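Local coordinates for protein RmpA (Streptococcus mutans, PDB 3BJV) that probably serves as the enzyme IIA component of a phosphoenolpyruvate-dependent phosphotransferase system, relaying phosphoryl groups for ascorbate uptake, at residues Met1-Ala6 with Ala143-Ser148; Lys8-Ile13 with Ser36-Pro41; Asn45-Ser50 with Pro56-Met61; Met64-Ala69 with Val114-Ile119; Val99-Ala104 with Ala121-Asp126. All blocks are in the same frame, centred on the assembly; numbering follows the deposited sequence.

Contact 1: Met1-Ala6 with Ala143-Ser148; sequences MNLAQA and AMVEES
The backbones of Ala-4 and Val-145 come within 6.7 Å, measured CA to CA, where the first turn of helix 3-10 meets the last turn of helix 138-147. Asn-2 holds the N-cap position, and its carbonyl O takes the first helical bond from Ala-6 N at 3.0 Å. Val-145 carries the contact from the helix 138-147 side. Its CG1, anti to the backbone N (chi1 166°), reaches across to lie 4.2 Å from both the N and the CB of Ala-4, and 4.3 Å from Leu-3 CB. Its other methyl, CG2, comes alongside the end of Leu-3, 4.4 Å from CD1. In this alpha/beta three-layer sandwich the first helix and the last helix meet here through aliphatic groups, with the backbone of helix 3-10 itself forming part of the surface Val-145 touches. Leu-3 also packs on Phe-80 of strand 79-85, and Met-144 lies on Leu-122 of helix 108-123, so both helices have neighbours in the core. Behind the valine, Val-145 O accepts both Ser-148 N and, at 2.5 Å, Ser-148 OG, the hydroxyl lying in the carbonyl plane on a lone pair with a C=O...OG angle of 136°.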
# COMPACT_ATOMS: atom_id res chain seq x y z
N MET A 1 -14.18 -2.39 -5.28
CA MET A 1 -14.29 -3.87 -5.54
C MET A 1 -13.68 -4.74 -4.44
O MET A 1 -12.57 -4.50 -3.96
CB MET A 1 -13.73 -4.26 -6.93
CG MET A 1 -14.80 -4.62 -7.96
SD MET A 1 -15.80 -6.00 -7.36
CE MET A 1 -17.04 -5.20 -6.27
N ASN A 2 -14.44 -5.77 -4.09
CA ASN A 2 -14.03 -6.79 -3.16
C ASN A 2 -13.27 -7.90 -3.94
O ASN A 2 -13.63 -8.23 -5.08
CB ASN A 2 -15.32 -7.24 -2.45
CG ASN A 2 -15.32 -8.69 -2.01
OD1 ASN A 2 -14.47 -9.15 -1.20
ND2 ASN A 2 -16.31 -9.42 -2.50
N LEU A 3 -12.17 -8.41 -3.37
CA LEU A 3 -11.43 -9.55 -3.94
C LEU A 3 -12.25 -10.76 -4.43
O LEU A 3 -12.12 -11.15 -5.57
CB LEU A 3 -10.39 -10.06 -2.95
CG LEU A 3 -8.95 -9.64 -3.05
CD1 LEU A 3 -8.10 -10.30 -1.95
CD2 LEU A 3 -8.36 -9.91 -4.43
N ALA A 4 -13.05 -11.38 -3.56
CA ALA A 4 -13.86 -12.55 -3.97
C ALA A 4 -14.75 -12.35 -5.22
O ALA A 4 -14.78 -13.16 -6.19
CB ALA A 4 -14.69 -13.01 -2.81
N GLN A 5 -15.48 -11.26 -5.18
CA GLN A 5 -16.38 -10.93 -6.24
C GLN A 5 -15.64 -10.57 -7.51
O GLN A 5 -16.07 -10.97 -8.58
CB GLN A 5 -17.32 -9.85 -5.74
CG GLN A 5 -17.69 -8.81 -6.73
CD GLN A 5 -19.12 -8.94 -7.21
OE1 GLN A 5 -19.99 -8.11 -6.85
NE2 GLN A 5 -19.38 -9.98 -8.03
N ALA A 6 -14.51 -9.84 -7.42
CA ALA A 6 -13.64 -9.62 -8.58
C ALA A 6 -13.15 -10.94 -9.20
O ALA A 6 -13.24 -11.17 -10.42
CB ALA A 6 -12.44 -8.74 -8.20
N ALA A 143 -11.99 -19.67 -0.14
CA ALA A 143 -12.07 -19.98 1.30
C ALA A 143 -10.98 -19.20 2.09
O ALA A 143 -11.29 -18.56 3.11
CB ALA A 143 -12.03 -21.48 1.58
N MET A 144 -9.75 -19.18 1.59
CA MET A 144 -8.72 -18.27 2.13
C MET A 144 -9.08 -16.79 2.17
O MET A 144 -8.79 -16.10 3.14
CB MET A 144 -7.40 -18.44 1.40
CG MET A 144 -6.72 -19.75 1.74
SD MET A 144 -5.13 -19.94 0.90
CE MET A 144 -4.11 -18.66 1.63
N VAL A 145 -9.72 -16.28 1.12
CA VAL A 145 -10.15 -14.90 1.10
C VAL A 145 -11.14 -14.63 2.23
O VAL A 145 -11.01 -13.63 2.92
CB VAL A 145 -10.72 -14.47 -0.26
CG1 VAL A 145 -11.45 -13.13 -0.14
CG2 VAL A 145 -9.61 -14.41 -1.34
N GLU A 146 -12.09 -15.55 2.43
CA GLU A 146 -13.02 -15.44 3.57
C GLU A 146 -12.29 -15.29 4.91
O GLU A 146 -12.60 -14.43 5.72
CB GLU A 146 -13.95 -16.67 3.62
CG GLU A 146 -14.86 -16.77 2.44
CD GLU A 146 -15.73 -15.56 2.38
OE1 GLU A 146 -16.21 -15.16 3.49
OE2 GLU A 146 -15.89 -14.98 1.26
N GLU A 147 -11.33 -16.17 5.14
CA GLU A 147 -10.57 -16.21 6.37
C GLU A 147 -9.75 -14.91 6.61
O GLU A 147 -9.38 -14.62 7.74
CB GLU A 147 -9.68 -17.44 6.28
CG GLU A 147 -8.73 -17.71 7.43
CD GLU A 147 -7.66 -18.78 7.09
OE1 GLU A 147 -6.65 -18.80 7.83
OE2 GLU A 147 -7.84 -19.57 6.10
N SER A 148 -9.46 -14.15 5.57
CA SER A 148 -8.68 -12.91 5.67
C SER A 148 -9.52 -11.78 6.22
O SER A 148 -9.01 -10.76 6.64
CB SER A 148 -8.14 -12.51 4.29
OG SER A 148 -9.17 -12.01 3.42

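Contact 2: Lys8-Ile13 with Ser36-Pro41; sequences KENHSI and SGAVKP
Asn-10 and Ser-36 join the ends of two helices through one side-chain hydrogen bond, Ser-36 OG to Asn-10 OD1, 2.6 Å long. The serine hydroxyl is the donor and arrives in the plane of the amide carbonyl, on a lone pair, with a C=O...OG angle of 135°. Ser-36 OG stands between its own backbone N and carbonyl carbon (chi1 67°), the position from which it points at the asparagine. The other end of the amide is held too: Asn-10 ND2 is hydrogen-bonded to Ala-6 O, one turn back in helix 3-10, which fixes the rotation of the group.

Apart from the bond, the approach is slight: Ala-38 CB comes to 3.9 Å from Asn-10 OD1.

Backbone capping shapes both partners. His-11 and Gly-37 each leave the helix with positive phi in a Schellman motif, and the CA atoms of Asn-10 and Ser-36, just before these turns, are 5.6 Å apart.

The joint lies beside strand 79-85, where Asn-10 and Ala-38 both touch Ala-79; Asn-10 also packs on Leu-33 of helix 22-36, while the loop beyond Gly-37 leads on to helix 42-54.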
# COMPACT_ATOMS: atom_id res chain seq x y z
N LYS A 8 -14.49 -13.97 -8.94
CA LYS A 8 -15.60 -14.68 -9.56
C LYS A 8 -16.04 -14.05 -10.87
O LYS A 8 -16.13 -14.74 -11.88
CB LYS A 8 -16.83 -14.69 -8.65
CG LYS A 8 -16.62 -15.27 -7.29
CD LYS A 8 -18.00 -15.62 -6.73
CE LYS A 8 -18.16 -15.34 -5.22
NZ LYS A 8 -19.58 -15.59 -4.78
N GLU A 9 -16.33 -12.75 -10.85
CA GLU A 9 -16.80 -12.04 -12.02
C GLU A 9 -15.77 -12.10 -13.14
O GLU A 9 -16.15 -12.18 -14.32
CB GLU A 9 -17.04 -10.57 -11.72
CG GLU A 9 -18.37 -10.12 -11.21
CD GLU A 9 -18.34 -8.59 -10.85
OE1 GLU A 9 -17.34 -7.84 -11.21
OE2 GLU A 9 -19.33 -8.15 -10.17
N ASN A 10 -14.47 -11.98 -12.81
CA ASN A 10 -13.46 -11.93 -13.88
C ASN A 10 -12.91 -13.29 -14.31
O ASN A 10 -12.10 -13.35 -15.23
CB ASN A 10 -12.34 -10.99 -13.52
CG ASN A 10 -12.79 -9.55 -13.52
OD1 ASN A 10 -12.94 -8.97 -14.55
ND2 ASN A 10 -13.03 -8.99 -12.35
N HIS A 11 -13.37 -14.36 -13.64
CA HIS A 11 -12.78 -15.70 -13.71
C HIS A 11 -11.29 -15.65 -13.74
O HIS A 11 -10.62 -16.31 -14.59
CB HIS A 11 -13.27 -16.43 -14.95
CG HIS A 11 -14.75 -16.44 -15.05
ND1 HIS A 11 -15.46 -15.49 -15.78
CD2 HIS A 11 -15.67 -17.24 -14.46
CE1 HIS A 11 -16.74 -15.76 -15.68
NE2 HIS A 11 -16.90 -16.81 -14.88
N SER A 12 -10.74 -14.88 -12.81
CA SER A 12 -9.37 -14.53 -12.92
C SER A 12 -8.47 -15.24 -11.92
O SER A 12 -7.34 -14.79 -11.69
CB SER A 12 -9.25 -13.04 -12.78
OG SER A 12 -9.84 -12.70 -11.55
N ILE A 13 -8.96 -16.32 -11.31
CA ILE A 13 -8.09 -17.22 -10.55
C ILE A 13 -7.67 -18.39 -11.44
O ILE A 13 -8.53 -19.15 -11.89
CB ILE A 13 -8.77 -17.85 -9.34
CG1 ILE A 13 -9.19 -16.79 -8.33
CG2 ILE A 13 -7.81 -18.85 -8.72
CD1 ILE A 13 -10.02 -17.33 -7.23
N SER A 36 -11.76 -10.52 -19.62
CA SER A 36 -12.99 -9.98 -19.10
C SER A 36 -13.29 -8.56 -19.50
O SER A 36 -14.40 -8.13 -19.27
CB SER A 36 -13.03 -10.12 -17.58
OG SER A 36 -12.07 -9.30 -16.99
N GLY A 37 -12.33 -7.83 -20.08
CA GLY A 37 -12.54 -6.39 -20.34
C GLY A 37 -12.31 -5.45 -19.14
O GLY A 37 -12.58 -4.27 -19.20
N ALA A 38 -11.74 -5.96 -18.04
CA ALA A 38 -11.32 -5.08 -16.94
C ALA A 38 -10.23 -4.12 -17.39
O ALA A 38 -10.23 -2.97 -16.99
CB ALA A 38 -10.89 -5.87 -15.74
N VAL A 39 -9.30 -4.59 -18.22
CA VAL A 39 -8.25 -3.72 -18.73
C VAL A 39 -8.17 -3.80 -20.26
O VAL A 39 -8.58 -4.80 -20.84
CB VAL A 39 -6.85 -4.02 -18.12
CG1 VAL A 39 -6.84 -3.77 -16.67
CG2 VAL A 39 -6.35 -5.48 -18.43
N LYS A 40 -7.66 -2.74 -20.90
CA LYS A 40 -7.31 -2.79 -22.32
C LYS A 40 -6.05 -3.65 -22.49
O LYS A 40 -5.31 -3.84 -21.52
CB LYS A 40 -7.08 -1.39 -22.87
CG LYS A 40 -8.37 -0.55 -23.02
CD LYS A 40 -8.06 0.84 -23.57
CE LYS A 40 -9.25 1.83 -23.38
NZ LYS A 40 -9.07 3.23 -24.00
N PRO A 41 -5.82 -4.18 -23.69
CA PRO A 41 -4.61 -4.94 -24.02
C PRO A 41 -3.27 -4.25 -23.69
O PRO A 41 -2.32 -4.94 -23.36
CB PRO A 41 -4.74 -5.15 -25.54
CG PRO A 41 -6.18 -5.15 -25.78
CD PRO A 41 -6.77 -4.15 -24.83

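Contact 3: Asn45-Ser50 with Pro56-Met61; sequences NAIIES and PYYILM
Tyr-57 and Tyr-58, in the loop that returns from helix 42-54 to strand 63-65 of the alpha/beta sandwich, turn back against Ser-50 and Ile-47 of that helix. This is a helix-to-strand connection packed on its own helix, and the two phenols do the reaching. Tyr-57 meets Ser-50 at the hydroxyl end of its ring: OH lies 3.2 Å from Ser-50 CB and CE2 lies 3.6 Å from the same carbon. Its polar partner is His-68 O, to which Tyr-57 OH is hydrogen-bonded, and its ring also meets that of His-68 edge-to-face. Tyr-58 is directed at Ile-47, one turn earlier in the helix. Its OH lies 4.1 Å from Ile-47 CG2 and its CE2 4.4 Å from that methyl, the two side chains crossing at a slant; the hydroxyl is hydrogen-bonded to Thr-51 OG1. The tyrosines also brace one another, with Tyr-58 CD2 sitting 3.7 Å above the plane of the Tyr-57 ring, over its centre. Lys-109 of the second subunit packs on both Ser-50 and Tyr-57, placing this corner at the dimer interface. The serine hydroxyl turns back to its own helix: Ser-50 OG donates to Ala-46 O at 3.0 Å, tilted 28° from the carbonyl plane, and Ser-50 N reaches that oxygen from the opposite face.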
# COMPACT_ATOMS: atom_id res chain seq x y z
N ASN A 45 1.61 -4.33 -21.91
CA ASN A 45 2.84 -3.69 -22.40
C ASN A 45 3.32 -2.68 -21.37
O ASN A 45 4.53 -2.57 -21.11
CB ASN A 45 2.60 -3.01 -23.79
CG ASN A 45 3.85 -2.24 -24.31
OD1 ASN A 45 3.95 -1.03 -24.16
ND2 ASN A 45 4.79 -2.95 -24.89
N ALA A 46 2.38 -1.96 -20.75
CA ALA A 46 2.74 -0.96 -19.72
C ALA A 46 3.47 -1.54 -18.51
O ALA A 46 4.40 -0.91 -18.01
CB ALA A 46 1.53 -0.16 -19.27
N ILE A 47 3.04 -2.70 -18.04
CA ILE A 47 3.59 -3.29 -16.81
C ILE A 47 4.99 -3.66 -17.16
O ILE A 47 5.91 -3.37 -16.39
CB ILE A 47 2.75 -4.52 -16.30
CG1 ILE A 47 1.49 -4.04 -15.59
CG2 ILE A 47 3.48 -5.30 -15.25
CD1 ILE A 47 0.37 -5.14 -15.58
N ILE A 48 5.17 -4.26 -18.34
CA ILE A 48 6.49 -4.70 -18.80
C ILE A 48 7.43 -3.55 -19.03
O ILE A 48 8.54 -3.57 -18.54
CB ILE A 48 6.40 -5.67 -20.05
CG1 ILE A 48 5.82 -7.05 -19.62
CG2 ILE A 48 7.76 -5.83 -20.70
CD1 ILE A 48 6.11 -8.11 -20.56
N GLU A 49 7.01 -2.55 -19.79
CA GLU A 49 7.81 -1.32 -19.95
C GLU A 49 8.14 -0.62 -18.66
O GLU A 49 9.28 -0.17 -18.51
CB GLU A 49 7.16 -0.31 -20.91
CG GLU A 49 6.98 -0.89 -22.29
CD GLU A 49 8.29 -1.37 -22.87
OE1 GLU A 49 9.15 -0.49 -23.02
OE2 GLU A 49 8.48 -2.60 -23.14
N SER A 50 7.18 -0.50 -17.73
CA SER A 50 7.48 0.08 -16.41
C SER A 50 8.46 -0.73 -15.60
O SER A 50 9.31 -0.19 -14.92
CB SER A 50 6.21 0.28 -15.61
OG SER A 50 5.44 1.27 -16.25
N PRO A 56 11.07 -3.96 -10.64
CA PRO A 56 9.78 -4.37 -10.06
C PRO A 56 9.39 -3.36 -9.02
O PRO A 56 10.17 -3.05 -8.16
CB PRO A 56 10.11 -5.70 -9.35
CG PRO A 56 11.40 -6.21 -9.99
CD PRO A 56 12.15 -4.95 -10.43
N TYR A 57 8.20 -2.80 -9.09
CA TYR A 57 7.76 -1.86 -8.06
C TYR A 57 6.57 -2.48 -7.29
O TYR A 57 5.76 -1.75 -6.73
CB TYR A 57 7.44 -0.46 -8.67
CG TYR A 57 6.61 -0.55 -9.94
CD1 TYR A 57 5.21 -0.41 -9.91
CD2 TYR A 57 7.22 -0.89 -11.17
CE1 TYR A 57 4.45 -0.53 -11.08
CE2 TYR A 57 6.46 -1.05 -12.32
CZ TYR A 57 5.07 -0.87 -12.26
OH TYR A 57 4.34 -1.07 -13.41
N TYR A 58 6.47 -3.82 -7.23
CA TYR A 58 5.23 -4.44 -6.71
C TYR A 58 5.45 -5.76 -6.01
O TYR A 58 4.55 -6.55 -5.84
CB TYR A 58 4.22 -4.59 -7.83
CG TYR A 58 4.86 -5.07 -9.15
CD1 TYR A 58 5.28 -6.42 -9.32
CD2 TYR A 58 5.02 -4.19 -10.21
CE1 TYR A 58 5.85 -6.87 -10.53
CE2 TYR A 58 5.60 -4.63 -11.42
CZ TYR A 58 6.01 -5.95 -11.58
OH TYR A 58 6.59 -6.32 -12.80
N ILE A 59 6.66 -6.01 -5.59
CA ILE A 59 6.94 -7.25 -4.90
C ILE A 59 6.89 -6.91 -3.43
O ILE A 59 7.92 -6.63 -2.84
CB ILE A 59 8.30 -7.86 -5.38
CG1 ILE A 59 8.22 -8.19 -6.89
CG2 ILE A 59 8.63 -9.11 -4.58
CD1 ILE A 59 9.46 -8.65 -7.54
N LEU A 60 5.68 -6.95 -2.84
CA LEU A 60 5.45 -6.51 -1.46
C LEU A 60 6.17 -7.27 -0.37
O LEU A 60 6.61 -6.67 0.62
CB LEU A 60 3.97 -6.47 -1.09
CG LEU A 60 3.21 -5.18 -1.44
CD1 LEU A 60 1.99 -5.11 -0.55
CD2 LEU A 60 4.06 -3.86 -1.41
N MET A 61 6.24 -8.57 -0.54
CA MET A 61 6.93 -9.45 0.38
C MET A 61 7.46 -10.58 -0.47
O MET A 61 6.97 -10.78 -1.57
CB MET A 61 5.99 -9.95 1.48
CG MET A 61 4.65 -10.61 1.06
SD MET A 61 3.66 -11.25 2.51
CE MET A 61 4.22 -12.96 2.68

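Contact 4: Met64-Ala69 with Val114-Ile119; sequences MAMPHA and VAIPQI
Ile-116 and Ile-119, one turn apart on helix 108-123, receive Met-64 from strand 63-65 and Met-66 from the loop just after it, a helix-on-sheet joint within the alpha/beta sandwich. Early in the helical segment, Ala-115 turns its CB toward residues 64-69 and packs on Leu-103 of strand 96-104, and its O accepts Ile-119 N at 3.1 Å. Ile-116 follows, its CG1 lying 4.3 Å from Met-66 CE; this isoleucine also packs on Ile-116 of the second subunit, so the methionine tip lies close behind the dimer interface. Pro-117 offers no N-H to the preceding turn, and the helix is kinked there. Ile-119 is the meeting point of both methionines. Its CG2, anti to the backbone N, lies 3.9 Å from Met-64 CE and 4.4 Å from Met-66 SD. Met-64 gets there by folding, with chi2 72° and chi3 83°, and its side chain crosses the isoleucine at about a right angle. Met-66 thus spans the helical turn, sulfur to Ile-119 and methyl to Ile-116. Past the methionines the chain enters the loop of His-68, whose ring meets that of His-111. His-68 is held by its own segment: ND1 donates to Met-66 O at 2.9 Å, with an N-H...O angle of 162° and the oxygen in the plane of the imidazole.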
# COMPACT_ATOMS: atom_id res chain seq x y z
N MET A 64 5.67 -13.11 -3.46
CA MET A 64 4.52 -12.57 -4.19
C MET A 64 4.78 -11.24 -4.97
O MET A 64 5.68 -10.46 -4.62
CB MET A 64 3.30 -12.47 -3.25
CG MET A 64 3.33 -11.30 -2.25
SD MET A 64 3.07 -9.63 -2.97
CE MET A 64 1.28 -9.59 -3.07
N ALA A 65 4.00 -11.02 -6.02
CA ALA A 65 3.99 -9.78 -6.77
C ALA A 65 2.54 -9.35 -6.96
O ALA A 65 1.66 -10.20 -7.15
CB ALA A 65 4.66 -10.00 -8.12
N MET A 66 2.28 -8.04 -6.91
CA MET A 66 1.01 -7.48 -7.37
C MET A 66 1.20 -6.60 -8.61
O MET A 66 1.13 -5.38 -8.51
CB MET A 66 0.28 -6.70 -6.25
CG MET A 66 1.20 -6.04 -5.33
SD MET A 66 0.38 -4.94 -4.20
CE MET A 66 -0.03 -3.57 -5.35
N PRO A 67 1.41 -7.21 -9.79
CA PRO A 67 1.72 -6.43 -11.00
C PRO A 67 0.57 -5.45 -11.35
O PRO A 67 -0.62 -5.82 -11.30
CB PRO A 67 1.82 -7.50 -12.10
CG PRO A 67 1.79 -8.83 -11.42
CD PRO A 67 1.24 -8.65 -10.06
N HIS A 68 0.94 -4.20 -11.64
CA HIS A 68 -0.00 -3.14 -12.02
C HIS A 68 0.72 -1.99 -12.75
O HIS A 68 1.95 -1.94 -12.82
CB HIS A 68 -0.73 -2.58 -10.82
CG HIS A 68 0.17 -1.87 -9.86
ND1 HIS A 68 1.08 -2.53 -9.07
CD2 HIS A 68 0.31 -0.56 -9.57
CE1 HIS A 68 1.75 -1.66 -8.34
NE2 HIS A 68 1.32 -0.45 -8.65
N ALA A 69 -0.08 -1.09 -13.31
CA ALA A 69 0.40 0.12 -13.94
C ALA A 69 -0.60 1.23 -13.53
O ALA A 69 -1.57 0.96 -12.82
CB ALA A 69 0.43 -0.07 -15.43
N VAL A 114 -8.40 0.82 -0.79
CA VAL A 114 -9.32 -0.32 -0.99
C VAL A 114 -8.61 -1.64 -1.41
O VAL A 114 -8.88 -2.70 -0.81
CB VAL A 114 -10.47 0.03 -2.00
CG1 VAL A 114 -11.40 -1.18 -2.13
CG2 VAL A 114 -11.30 1.26 -1.58
N ALA A 115 -7.72 -1.58 -2.40
CA ALA A 115 -7.03 -2.74 -2.97
C ALA A 115 -5.91 -3.35 -2.12
O ALA A 115 -5.91 -4.58 -1.88
CB ALA A 115 -6.44 -2.35 -4.32
N ILE A 116 -4.97 -2.51 -1.67
CA ILE A 116 -3.81 -2.92 -0.86
C ILE A 116 -4.14 -3.51 0.51
O ILE A 116 -3.61 -4.54 0.83
CB ILE A 116 -2.74 -1.77 -0.73
CG1 ILE A 116 -1.81 -1.74 -1.94
CG2 ILE A 116 -1.96 -1.79 0.64
CD1 ILE A 116 -1.34 -0.35 -2.15
N PRO A 117 -5.03 -2.87 1.30
CA PRO A 117 -5.46 -3.54 2.51
C PRO A 117 -6.01 -4.99 2.30
O PRO A 117 -5.81 -5.85 3.15
CB PRO A 117 -6.60 -2.65 2.99
CG PRO A 117 -6.46 -1.37 2.33
CD PRO A 117 -5.73 -1.57 1.11
N GLN A 118 -6.71 -5.25 1.19
CA GLN A 118 -7.30 -6.58 0.98
C GLN A 118 -6.25 -7.57 0.57
O GLN A 118 -6.32 -8.74 0.93
CB GLN A 118 -8.36 -6.53 -0.11
CG GLN A 118 -9.71 -5.97 0.36
CD GLN A 118 -10.69 -5.89 -0.78
OE1 GLN A 118 -10.76 -4.88 -1.52
NE2 GLN A 118 -11.45 -6.94 -0.94
N ILE A 119 -5.28 -7.09 -0.19
CA ILE A 119 -4.17 -7.91 -0.63
C ILE A 119 -3.29 -8.30 0.57
O ILE A 119 -2.92 -9.48 0.70
CB ILE A 119 -3.39 -7.22 -1.76
CG1 ILE A 119 -4.26 -7.25 -3.03
CG2 ILE A 119 -1.99 -7.86 -1.96
CD1 ILE A 119 -3.89 -6.20 -4.11

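Contact 5: Val99-Ala104 with Ala121-Asp126; sequences VLLALA and ALFELD
Leu-101 and Val-99, alternate residues of strand 96-104, point into the layer where Leu-122 and Phe-123 end helix 108-123. Leu-101 carries most of the strand's share. Its CB is directed toward the helix but stops short of it, the CB itself being 4.5 Å from Phe-123 CE2. CG, anti to the backbone N (chi1 -150°), divides the work between two methyls. CD1 goes on to the helix and wedges between two residues, 3.8 Å from Leu-122 CD2 and 3.8 Å from Phe-123 CE2, approaching the ring obliquely. CD2 branches toward Leu-3 CD2 and Ile-119 CD1, 4.2 Å from each, which links this side chain to the first helix of the chain and to the middle of helix 108-123.

Val-99 meets the neighbouring ring atom, CZ. Its CG1 lies 4.1 Å from Phe-123 CZ, at the ring's edge and near its plane, while the two side chains run past each other in opposite directions. Two adjacent ring atoms thus serve the two strand residues, CE2 for Leu-101 and CZ for Val-99.

The backbone of Val-99 and Leu-101 is bonded to Ala-65 of the parallel strand 63-65, and that of Leu-100 to Val-83 of strand 79-85. Over this sheet the helix ends at Phe-123, whose ring also packs on Ile-129 and Leu-132 of helix 128-133, a helix that reaches Val-99 as well.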
# COMPACT_ATOMS: atom_id res chain seq x y z
N VAL A 99 3.59 -16.45 -6.55
CA VAL A 99 2.16 -16.08 -6.58
C VAL A 99 2.01 -14.67 -7.15
O VAL A 99 2.69 -13.75 -6.71
CB VAL A 99 1.49 -16.16 -5.19
CG1 VAL A 99 -0.02 -15.98 -5.31
CG2 VAL A 99 1.82 -17.48 -4.48
N LEU A 100 1.11 -14.51 -8.13
CA LEU A 100 0.88 -13.19 -8.72
C LEU A 100 -0.57 -12.75 -8.60
O LEU A 100 -1.50 -13.46 -9.00
CB LEU A 100 1.40 -13.09 -10.17
CG LEU A 100 2.85 -13.48 -10.35
CD1 LEU A 100 2.91 -14.87 -10.98
CD2 LEU A 100 3.52 -12.49 -11.25
N LEU A 101 -0.76 -11.61 -7.97
CA LEU A 101 -2.05 -11.02 -7.83
C LEU A 101 -2.04 -9.66 -8.58
O LEU A 101 -1.55 -8.65 -8.05
CB LEU A 101 -2.44 -10.90 -6.36
CG LEU A 101 -3.93 -10.97 -6.00
CD1 LEU A 101 -4.09 -11.23 -4.47
CD2 LEU A 101 -4.63 -9.66 -6.40
N ALA A 102 -2.50 -9.67 -9.83
CA ALA A 102 -2.57 -8.48 -10.66
C ALA A 102 -3.73 -7.61 -10.22
O ALA A 102 -4.78 -8.08 -9.81
CB ALA A 102 -2.72 -8.82 -12.07
N LEU A 103 -3.53 -6.32 -10.36
CA LEU A 103 -4.38 -5.37 -9.74
C LEU A 103 -4.76 -4.42 -10.85
O LEU A 103 -3.85 -3.88 -11.53
CB LEU A 103 -3.51 -4.64 -8.69
CG LEU A 103 -3.87 -3.31 -8.01
CD1 LEU A 103 -5.42 -3.22 -7.78
CD2 LEU A 103 -3.12 -3.27 -6.67
N ALA A 104 -6.06 -4.17 -11.05
CA ALA A 104 -6.51 -3.00 -11.83
C ALA A 104 -7.34 -2.03 -11.01
O ALA A 104 -8.48 -2.37 -10.64
CB ALA A 104 -7.29 -3.44 -13.07
N ALA A 121 -4.14 -8.38 3.84
CA ALA A 121 -4.96 -9.35 4.62
C ALA A 121 -4.79 -10.81 4.16
O ALA A 121 -4.57 -11.70 4.96
CB ALA A 121 -6.45 -8.96 4.60
N LEU A 122 -4.93 -11.05 2.86
CA LEU A 122 -4.75 -12.40 2.27
C LEU A 122 -3.36 -12.98 2.58
O LEU A 122 -3.26 -14.10 3.14
CB LEU A 122 -5.00 -12.34 0.76
CG LEU A 122 -4.86 -13.63 -0.03
CD1 LEU A 122 -5.86 -14.69 0.51
CD2 LEU A 122 -5.14 -13.34 -1.55
N PHE A 123 -2.31 -12.20 2.29
CA PHE A 123 -0.96 -12.63 2.42
C PHE A 123 -0.45 -12.68 3.85
O PHE A 123 0.55 -13.31 4.11
CB PHE A 123 -0.04 -11.84 1.51
CG PHE A 123 -0.19 -12.22 0.08
CD1 PHE A 123 0.43 -13.38 -0.41
CD2 PHE A 123 -0.98 -11.45 -0.79
CE1 PHE A 123 0.27 -13.75 -1.74
CE2 PHE A 123 -1.15 -11.82 -2.12
CZ PHE A 123 -0.52 -12.98 -2.60
N GLU A 124 -1.14 -12.05 4.79
CA GLU A 124 -0.76 -12.23 6.20
C GLU A 124 -1.40 -13.42 6.94
O GLU A 124 -1.22 -13.55 8.16
CB GLU A 124 -1.00 -10.94 6.98
CG GLU A 124 -0.05 -9.82 6.52
CD GLU A 124 -0.19 -8.58 7.34
OE1 GLU A 124 -1.15 -8.48 8.16
OE2 GLU A 124 0.68 -7.71 7.16
N LEU A 125 -2.18 -14.24 6.26
CA LEU A 125 -2.64 -15.49 6.86
C LEU A 125 -1.40 -16.35 7.11
O LEU A 125 -0.35 -16.14 6.47
CB LEU A 125 -3.56 -16.21 5.89
CG LEU A 125 -4.87 -15.49 5.71
CD1 LEU A 125 -5.71 -16.15 4.62
CD2 LEU A 125 -5.60 -15.41 7.05
N ASP A 126 -1.49 -17.33 8.00
CA ASP A 126 -0.30 -18.18 8.20
C ASP A 126 0.04 -19.03 7.00
O ASP A 126 -0.83 -19.57 6.38
CB ASP A 126 -0.37 -19.01 9.50
CG ASP A 126 0.69 -18.52 10.54
OD1 ASP A 126 1.75 -19.20 10.68
OD2 ASP A 126 0.47 -17.39 11.15

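In the fold
All five contacts are largely buried, but at different depths. Contacts 4 and 5 lie deepest, each about 6 Å from the chain's centre; both lay helix 108-123 on neighbouring parallel strands, and their chemistry is apolar, with methionines in one and a phenylalanine in the other. Contacts 1 and 2 sit further out, at 13 and 12 Å, and use the two ends of helix 3-10: the first is apolar, the second turns on a single polar bond between helix ends. Contact 3, across the chain's centre from contact 1, brings phenols, whose hydroxyls find polar partners, and its tyrosine loop is bonded to the loop of contact 4. Contacts 3 and 4 touch the second subunit, and the helical segment of contact 5 reaches it through Glu-124.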